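Local coordinates for phosphotriesterase homology protein (Escherichia coli, PDB 4LEF) that hydrolyses phosphorylated glyceryl acetates, as well as aromatic acetates and propionates, as a zinc-dependent monomeric esterase of the phosphotriesterase family, at residues Thr6-Ala11 against Arg46-Val51. Numbering follows the deposited sequence.
Sequences TGYTLA and RGVRNV
Tyr-8 and Val-48 open a parallel pairing of two strands of the TIM barrel, interrupted at once by a beta bulge: Tyr-8 pairs with Val-48, but Thr-9 with Asn-50. The evidence is that Tyr-8 O takes two backbone donors, Arg-49 N at 2.9 Å and, in the carbonyl plane, Asn-50 N at 3.3 Å. Tyr-8 N to Gly-47 O and Leu-10 N to Asn-50 O complete the ladder.

Packing is tight beside the bulge. With CG1 of Val-48 anti to the backbone N and CG2 beside it, Val-48 CG2 lies at the edge of the Tyr-8 ring, near its plane, and meets Tyr-8 CB at 3.7 Å and Leu-10 CD1 at 4.0 Å. On the other face of the sheet, Asn-50 ND2 donates to Thr-9 OG1 at 3.1 Å, the hydroxyl lying 18° out of the amide plane. The same ND2 also bonds to Asp-4 O, so two acceptors fix the rotation of this buried amide.

On its solvent side the contact is carried mainly by Arg-49 and Thr-6. A bend at chi3 (-75°) brings the Arg-49 guanidinium over Gly-7, whose CA lies 3.3 Å above its plane, while NH2 reaches OG1 of Thr-6, an exposed residue, in that plane at 2.9 Å, nearly straight at 165°. Asp-4 ties both partners, through a salt bridge to Arg-49 NE and a hydrogen bond to Thr-6 OG1.

Gly-47, at positive phi, closes helix 33-45 in a Schellman motif and leads directly into strand 48-53. The Tyr-8 ring reaches helix 276-291, its OH bonded to Asp-280 in the glucose pocket that Arg-46 and Gly-47 also line. Leu-10 and Val-48 rest on Leu-43 of helix 33-45 and on helix 260-271, and strand 76-81 flanks strand 48-53 through backbone bonds from Val-51.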
loop_
_atom_site.group_PDB
_atom_site.type_symbol
_atom_site.label_atom_id
_atom_site.label_comp_id
_atom_site.label_asym_id
_atom_site.label_seq_id
_atom_site.Cartn_x
_atom_site.Cartn_y
_atom_site.Cartn_z
ATOM N N THR A 6 18.139 -5.213 0.216
ATOM C CA THR A 6 18.797 -5.698 -0.993
ATOM C C THR A 6 17.798 -6.250 -2.001
ATOM O O THR A 6 18.130 -6.430 -3.173
ATOM C CB THR A 6 19.881 -6.781 -0.712
ATOM O OG1 THR A 6 19.271 -7.952 -0.148
ATOM C CG2 THR A 6 20.968 -6.248 0.223
ATOM N N GLY A 7 16.571 -6.510 -1.548
ATOM C CA GLY A 7 15.579 -7.119 -2.410
ATOM C C GLY A 7 14.589 -6.123 -2.990
ATOM O O GLY A 7 14.494 -4.973 -2.537
ATOM N N TYR A 8 13.851 -6.566 -4.001
ATOM C CA TYR A 8 12.721 -5.793 -4.498
ATOM C C TYR A 8 11.588 -5.806 -3.487
ATOM O O TYR A 8 11.472 -6.736 -2.688
ATOM C CB TYR A 8 12.207 -6.362 -5.807
ATOM C CG TYR A 8 12.991 -5.974 -7.043
ATOM C CD1 TYR A 8 14.089 -5.118 -6.975
ATOM C CD2 TYR A 8 12.617 -6.455 -8.282
ATOM C CE1 TYR A 8 14.793 -4.761 -8.136
ATOM C CE2 TYR A 8 13.309 -6.112 -9.428
ATOM C CZ TYR A 8 14.380 -5.263 -9.355
ATOM O OH TYR A 8 15.042 -4.950 -10.521
ATOM N N THR A 9 10.743 -4.779 -3.557
ATOM C CA THR A 9 9.643 -4.605 -2.634
ATOM C C THR A 9 8.385 -4.254 -3.391
ATOM O O THR A 9 8.408 -3.415 -4.286
ATOM C CB THR A 9 9.920 -3.439 -1.663
ATOM O OG1 THR A 9 11.058 -3.748 -0.852
ATOM C CG2 THR A 9 8.692 -3.142 -0.762
ATOM N N LEU A 10 7.288 -4.899 -3.015
ATOM C CA LEU A 10 5.965 -4.531 -3.480
ATOM C C LEU A 10 5.374 -3.611 -2.411
ATOM O O LEU A 10 5.170 -4.037 -1.277
ATOM C CB LEU A 10 5.110 -5.781 -3.621
ATOM C CG LEU A 10 4.960 -6.410 -5.007
ATOM C CD1 LEU A 10 6.232 -6.377 -5.816
ATOM C CD2 LEU A 10 4.401 -7.828 -4.880
ATOM N N ALA A 11 5.091 -2.366 -2.783
ATOM C CA ALA A 11 4.770 -1.330 -1.807
ATOM C C ALA A 11 3.336 -1.339 -1.261
ATOM O O ALA A 11 3.056 -0.656 -0.274
ATOM C CB ALA A 11 5.123 0.042 -2.369
ATOM N N ARG A 46 11.955 -14.287 -8.261
ATOM C CA ARG A 46 12.297 -13.175 -9.134
ATOM C C ARG A 46 12.846 -11.947 -8.398
ATOM O O ARG A 46 12.902 -10.855 -8.958
ATOM C CB ARG A 46 11.116 -12.851 -10.044
ATOM C CG ARG A 46 10.892 -13.986 -11.032
ATOM C CD ARG A 46 9.564 -13.896 -11.751
ATOM N NE ARG A 46 9.379 -15.071 -12.597
ATOM C CZ ARG A 46 9.796 -15.137 -13.853
ATOM N NH1 ARG A 46 10.396 -14.083 -14.399
ATOM N NH2 ARG A 46 9.599 -16.235 -14.563
ATOM N N GLY A 47 13.260 -12.138 -7.152
ATOM C CA GLY A 47 14.032 -11.127 -6.457
ATOM C C GLY A 47 13.236 -10.205 -5.535
ATOM O O GLY A 47 13.803 -9.293 -4.939
ATOM N N VAL A 48 11.933 -10.449 -5.425
ATOM C CA VAL A 48 11.105 -9.706 -4.471
ATOM C C VAL A 48 11.182 -10.353 -3.103
ATOM O O VAL A 48 10.780 -11.515 -2.938
ATOM C CB VAL A 48 9.621 -9.656 -4.920
ATOM C CG1 VAL A 48 8.734 -9.136 -3.800
ATOM C CG2 VAL A 48 9.467 -8.781 -6.130
ATOM N N ARG A 49 11.690 -9.614 -2.118
ATOM C CA ARG A 49 11.821 -10.173 -0.776
ATOM C C ARG A 49 11.036 -9.435 0.299
ATOM O O ARG A 49 11.011 -9.873 1.448
ATOM C CB ARG A 49 13.291 -10.296 -0.368
ATOM C CG ARG A 49 14.026 -11.344 -1.189
ATOM C CD ARG A 49 15.431 -11.635 -0.651
ATOM N NE ARG A 49 16.433 -10.604 -0.937
ATOM C CZ ARG A 49 16.976 -10.388 -2.139
ATOM N NH1 ARG A 49 16.573 -11.083 -3.196
ATOM N NH2 ARG A 49 17.921 -9.460 -2.286
ATOM N N ASN A 50 10.381 -8.341 -0.078
ATOM C CA ASN A 50 9.586 -7.573 0.870
ATOM C C ASN A 50 8.208 -7.287 0.305
ATOM O O ASN A 50 8.053 -6.953 -0.869
ATOM C CB ASN A 50 10.270 -6.238 1.233
ATOM C CG ASN A 50 11.738 -6.406 1.584
ATOM O OD1 ASN A 50 12.087 -7.023 2.593
ATOM N ND2 ASN A 50 12.611 -5.843 0.751
ATOM N N VAL A 51 7.200 -7.424 1.152
ATOM C CA VAL A 51 5.837 -7.069 0.771
ATOM C C VAL A 51 5.268 -6.212 1.886
ATOM O O VAL A 51 5.318 -6.598 3.056
ATOM C CB VAL A 51 4.966 -8.334 0.596
ATOM C CG1 VAL A 51 3.505 -7.961 0.559
ATOM C CG2 VAL A 51 5.372 -9.061 -0.673
#